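Haloacid dehalogenase-like hydrolase (Salmonella enterica subsp. enterica serovar Typhi, PDB 4EZE) probably hydrolyses O-phosphoserine to serine and phosphate with the help of magnesium, the last step of serine biosynthesis, as a haloacid dehalogenase-type phosphatase. Local coordinates at residues A[194-199]-A[264-269]; A[299-302]-A[308-311]. One frame throughout, in Å; residues are numbered along the deposited sequence.

Contact 1: residues A[194-199]-A[264-269]; sequences KGFKTA and NIIACG
The ring of Phe-196 and the side chain of Ile-266 cross at about a right angle, and they meet at the far corner of the ring. CE2 of Phe-196 lies 4.0 Å from CD1 of Ile-266, and CZ of the same ring is 4.2 Å from that methyl, which approaches obliquely. The other neighbour is polar: the backbone O of Asn-264 sits at the ring edge, near its plane, 3.8 Å from CE2 of Phe-196. One ring corner is thus shared between a methyl and a carbonyl oxygen. Ile-266 reaches it because CG1 stands anti to the carbonyl carbon (chi1 -64°) and the chain then runs on extended, carrying CD1 toward the ring. The backbones stay well apart, CA of Phe-196 and CA of Asn-264 being 9.0 Å from each other. Strand 110-113 runs between them: Lys-197 and Ala-199 bond to its backbone, and its Ile-111 touches both Phe-196 and Ile-266. Ile-313 packs against the same two side chains, while Ile-265 turns to helix 244-258 on the other face of the sheet. The amide of Asn-264 is engaged through OD1 with the backbone N of Ala-107. Before Phe-196, Gly-195 closes helix 184-193 in a Schellman motif, and Phe-196 follows directly on this helix end. This meeting of two strands across the central one belongs to the Rossmann-like parallel sheet of the HAD superfamily, in which Asp-114, Asp-116 and Asp-270, here holding a sodium ion, follow strands 110-113 and 265-269.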
loop_
_atom_site.group_PDB
_atom_site.type_symbol
_atom_site.label_atom_id
_atom_site.label_comp_id
_atom_site.label_asym_id
_atom_site.label_seq_id
_atom_site.Cartn_x
_atom_site.Cartn_y
_atom_site.Cartn_z
ATOM N N LYS A 194 12.440 -11.671 7.210
ATOM C CA LYS A 194 12.455 -12.368 5.919
ATOM C C LYS A 194 13.453 -11.721 4.993
ATOM O O LYS A 194 13.546 -12.050 3.791
ATOM C CB LYS A 194 11.062 -12.389 5.286
ATOM C CG LYS A 194 10.066 -13.235 6.052
ATOM C CD LYS A 194 10.488 -14.706 6.145
ATOM C CE LYS A 194 10.236 -15.450 4.841
ATOM N NZ LYS A 194 10.051 -16.921 5.016
ATOM N N GLY A 195 14.205 -10.786 5.549
ATOM C CA GLY A 195 15.302 -10.175 4.804
ATOM C C GLY A 195 14.921 -9.090 3.814
ATOM O O GLY A 195 15.679 -8.794 2.875
ATOM N N PHE A 196 13.754 -8.486 4.014
ATOM C CA PHE A 196 13.330 -7.388 3.151
ATOM C C PHE A 196 13.726 -6.077 3.780
ATOM O O PHE A 196 13.733 -5.949 4.995
ATOM C CB PHE A 196 11.811 -7.372 2.971
ATOM C CG PHE A 196 11.313 -8.335 1.939
ATOM C CD1 PHE A 196 11.046 -9.658 2.277
ATOM C CD2 PHE A 196 11.067 -7.914 0.648
ATOM C CE1 PHE A 196 10.557 -10.557 1.338
ATOM C CE2 PHE A 196 10.593 -8.810 -0.304
ATOM C CZ PHE A 196 10.335 -10.126 0.038
ATOM N N LYS A 197 14.016 -5.088 2.943
ATOM C CA LYS A 197 14.083 -3.709 3.405
ATOM C C LYS A 197 12.712 -3.029 3.287
ATOM O O LYS A 197 11.982 -3.258 2.313
ATOM C CB LYS A 197 15.114 -2.943 2.579
ATOM C CG LYS A 197 16.523 -3.537 2.635
ATOM C CD LYS A 197 17.024 -3.668 4.069
ATOM C CE LYS A 197 18.526 -3.896 4.109
ATOM N NZ LYS A 197 19.215 -2.789 3.381
ATOM N N THR A 198 12.373 -2.191 4.268
ATOM C CA THR A 198 11.141 -1.397 4.237
ATOM C C THR A 198 11.407 0.051 3.834
ATOM O O THR A 198 12.411 0.639 4.220
ATOM C CB THR A 198 10.465 -1.353 5.612
ATOM O OG1 THR A 198 11.362 -0.759 6.556
ATOM C CG2 THR A 198 10.095 -2.742 6.087
ATOM N N ALA A 199 10.484 0.628 3.076
ATOM C CA ALA A 199 10.568 2.017 2.661
ATOM C C ALA A 199 9.190 2.681 2.724
ATOM O O ALA A 199 8.172 2.040 2.461
ATOM C CB ALA A 199 11.107 2.104 1.242
ATOM N N ASN A 264 11.585 -8.648 -7.031
ATOM C CA ASN A 264 11.684 -8.790 -5.573
ATOM C C ASN A 264 11.241 -7.515 -4.883
ATOM O O ASN A 264 11.443 -7.325 -3.666
ATOM C CB ASN A 264 13.104 -9.154 -5.170
ATOM C CG ASN A 264 13.472 -10.550 -5.586
ATOM O OD1 ASN A 264 12.758 -11.498 -5.291
ATOM N ND2 ASN A 264 14.581 -10.685 -6.285
ATOM N N ILE A 265 10.673 -6.619 -5.686
ATOM C CA ILE A 265 10.131 -5.361 -5.172
ATOM C C ILE A 265 8.625 -5.467 -4.937
ATOM O O ILE A 265 7.848 -5.675 -5.872
ATOM C CB ILE A 265 10.383 -4.229 -6.159
ATOM C CG1 ILE A 265 11.880 -4.036 -6.366
ATOM C CG2 ILE A 265 9.762 -2.918 -5.679
ATOM C CD1 ILE A 265 12.188 -2.959 -7.383
ATOM N N ILE A 266 8.225 -5.334 -3.683
ATOM C CA ILE A 266 6.818 -5.175 -3.329
ATOM C C ILE A 266 6.536 -3.684 -2.979
ATOM O O ILE A 266 7.259 -3.077 -2.177
ATOM C CB ILE A 266 6.484 -6.069 -2.132
ATOM C CG1 ILE A 266 6.648 -7.549 -2.485
ATOM C CG2 ILE A 266 5.093 -5.787 -1.600
ATOM C CD1 ILE A 266 6.758 -8.410 -1.244
ATOM N N ALA A 267 5.500 -3.104 -3.592
ATOM C CA ALA A 267 5.029 -1.736 -3.308
ATOM C C ALA A 267 3.533 -1.769 -3.009
ATOM O O ALA A 267 2.796 -2.510 -3.650
ATOM C CB ALA A 267 5.287 -0.830 -4.496
ATOM N N CYS A 268 3.091 -0.976 -2.036
ATOM C CA CYS A 268 1.681 -0.953 -1.605
ATOM C C CYS A 268 1.172 0.483 -1.664
ATOM O O CYS A 268 1.873 1.399 -1.255
ATOM C CB CYS A 268 1.561 -1.374 -0.145
ATOM S SG CYS A 268 2.328 -2.948 0.281
ATOM N N GLY A 269 -0.047 0.689 -2.145
ATOM C CA GLY A 269 -0.606 2.040 -2.232
ATOM C C GLY A 269 -2.108 1.974 -2.423
ATOM O O GLY A 269 -2.654 0.906 -2.705
#

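Contact 2: residues A[299-302]-A[308-311]; sequences HQIN and LLLF
Ile-301 meets Leu-308 and Leu-309 through aliphatic carbons alone, and the flat groups lie around this meeting. At the end of strand 299-301 the carboxamides of Gln-300 and of Asn-302, just past it, join edge to edge: ND2 of Asn-302 gives a nearly straight bond of 2.8 Å to OE1 of Gln-300 (N-H...O 176°), which lies in the carbonyl plane of Gln-300 and almost in the amide plane of Asn-302. NE2 of Gln-300 continues to the backbone O of Ile-297, so both ends of that amide are held and its rotation is fixed. Tyr-84 and Arg-88 of helix 81-93 touch the side chain of Gln-300. The ring of Phe-311 points elsewhere, meeting Tyr-69 edge-to-face and Tyr-27 with the planes at about 45°.

Strand 299-301 is one edge strand of the parallel HAD sheet, paired with 283-287. After it the chain turns back, and a short 3-10 segment brings Leu-308 and Leu-309 against Ile-301. The phosphatase core is thereby joined to the N-terminal antiparallel sheet, whose Phe-99 touches both Ile-301 and Leu-308.

CD1 of Ile-301 does the touching. It comes to 4.2 Å from CB of Leu-308, the two side chains lying aslant, and to 4.5 Å from CD2 of Leu-309. CG1 of Ile-301 is anti to the carbonyl carbon and the chain runs on extended (chi2 166°), carrying CD1 toward the 3-10 turn. CB of Leu-309 leaves its backbone at an angle to the strand, and the tip of the branch makes the approach. The backbones are separated by 7.7 Å between CA of Ile-301 and CA of Leu-308. Within the turn, N of Phe-311 is bonded to O of Leu-308 at 3.0 Å.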
loop_
_atom_site.group_PDB
_atom_site.type_symbol
_atom_site.label_atom_id
_atom_site.label_comp_id
_atom_site.label_asym_id
_atom_site.label_seq_id
_atom_site.Cartn_x
_atom_site.Cartn_y
_atom_site.Cartn_z
ATOM N N HIS A 299 -3.311 -7.578 -7.296
ATOM C CA HIS A 299 -3.100 -7.965 -5.893
ATOM C C HIS A 299 -3.773 -6.896 -5.028
ATOM O O HIS A 299 -3.491 -5.711 -5.189
ATOM C CB HIS A 299 -1.614 -7.995 -5.567
ATOM C CG HIS A 299 -0.860 -9.103 -6.236
ATOM N ND1 HIS A 299 -1.226 -10.429 -6.115
ATOM C CD2 HIS A 299 0.281 -9.092 -6.970
ATOM C CE1 HIS A 299 -0.354 -11.186 -6.763
ATOM N NE2 HIS A 299 0.568 -10.401 -7.296
ATOM N N GLN A 300 -4.658 -7.297 -4.119
ATOM C CA GLN A 300 -5.387 -6.314 -3.327
ATOM C C GLN A 300 -5.630 -6.787 -1.919
ATOM O O GLN A 300 -5.831 -7.988 -1.648
ATOM C CB GLN A 300 -6.760 -6.002 -3.956
ATOM C CG GLN A 300 -6.731 -5.529 -5.413
ATOM C CD GLN A 300 -8.128 -5.433 -6.010
ATOM O OE1 GLN A 300 -9.119 -5.599 -5.300
ATOM N NE2 GLN A 300 -8.212 -5.191 -7.326
ATOM N N ILE A 301 -5.655 -5.829 -1.011
ATOM C CA ILE A 301 -6.241 -6.113 0.272
ATOM C C ILE A 301 -7.458 -5.226 0.455
ATOM O O ILE A 301 -7.349 -3.996 0.467
ATOM C CB ILE A 301 -5.236 -5.907 1.410
ATOM C CG1 ILE A 301 -4.050 -6.839 1.211
ATOM C CG2 ILE A 301 -5.897 -6.230 2.745
ATOM C CD1 ILE A 301 -2.852 -6.477 2.073
ATOM N N ASN A 302 -8.615 -5.854 0.615
ATOM C CA ASN A 302 -9.857 -5.109 0.691
ATOM C C ASN A 302 -10.583 -5.264 1.996
ATOM O O ASN A 302 -11.295 -4.355 2.387
ATOM C CB ASN A 302 -10.798 -5.511 -0.462
ATOM C CG ASN A 302 -10.214 -5.157 -1.803
ATOM O OD1 ASN A 302 -9.655 -4.080 -1.934
ATOM N ND2 ASN A 302 -10.315 -6.060 -2.801
ATOM N N LEU A 308 -1.772 -9.713 5.999
ATOM C CA LEU A 308 -1.875 -10.542 4.776
ATOM C C LEU A 308 -0.649 -10.495 3.853
ATOM O O LEU A 308 -0.484 -11.369 3.018
ATOM C CB LEU A 308 -3.128 -10.203 3.953
ATOM C CG LEU A 308 -4.547 -10.365 4.516
ATOM C CD1 LEU A 308 -5.552 -10.437 3.378
ATOM C CD2 LEU A 308 -4.674 -11.610 5.373
ATOM N N LEU A 309 0.216 -9.490 3.980
ATOM C CA LEU A 309 1.444 -9.516 3.177
ATOM C C LEU A 309 2.244 -10.811 3.427
ATOM O O LEU A 309 3.086 -11.221 2.621
ATOM C CB LEU A 309 2.316 -8.308 3.469
ATOM C CG LEU A 309 1.738 -6.950 3.099
ATOM C CD1 LEU A 309 2.707 -5.891 3.571
ATOM C CD2 LEU A 309 1.589 -6.859 1.598
ATOM N N LEU A 310 1.995 -11.479 4.540
ATOM C CA LEU A 310 2.653 -12.773 4.710
ATOM C C LEU A 310 2.585 -13.640 3.451
ATOM O O LEU A 310 3.591 -14.235 3.051
ATOM C CB LEU A 310 2.049 -13.545 5.872
ATOM C CG LEU A 310 2.944 -14.732 6.239
ATOM C CD1 LEU A 310 4.249 -14.208 6.798
ATOM C CD2 LEU A 310 2.254 -15.624 7.243
ATOM N N PHE A 311 1.399 -13.728 2.840
ATOM C CA PHE A 311 1.194 -14.622 1.680
ATOM C C PHE A 311 2.065 -14.308 0.483
ATOM O O PHE A 311 2.175 -15.096 -0.447
ATOM C CB PHE A 311 -0.283 -14.693 1.286
ATOM C CG PHE A 311 -1.124 -15.285 2.361
ATOM C CD1 PHE A 311 -1.786 -14.460 3.264
ATOM C CD2 PHE A 311 -1.159 -16.663 2.545
ATOM C CE1 PHE A 311 -2.529 -14.995 4.300
ATOM C CE2 PHE A 311 -1.905 -17.214 3.577
ATOM C CZ PHE A 311 -2.591 -16.384 4.458
#

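From the N terminus, the antiparallel sheet comes first, then strand 110-113, the middle of the HAD core. Contact 1 closes at 264-269 after a long excursion from 194-199 through helix 206-216, strands 220-224, 226-229 and 232-237, and helix 244-258. The chain then adds strand 283-287 before 299-302 opens contact 2, a short loop closed by 308-311 after five intervening residues. The two contacts stand in series, neither nested nor crossing, with centres about 13 Å apart. They meet where SG of Cys-268 packs 4.2 Å from CD2 of Leu-309, so the C-terminal segment links strand 265-269, the edge strand 299-301 and the N-terminal sheet.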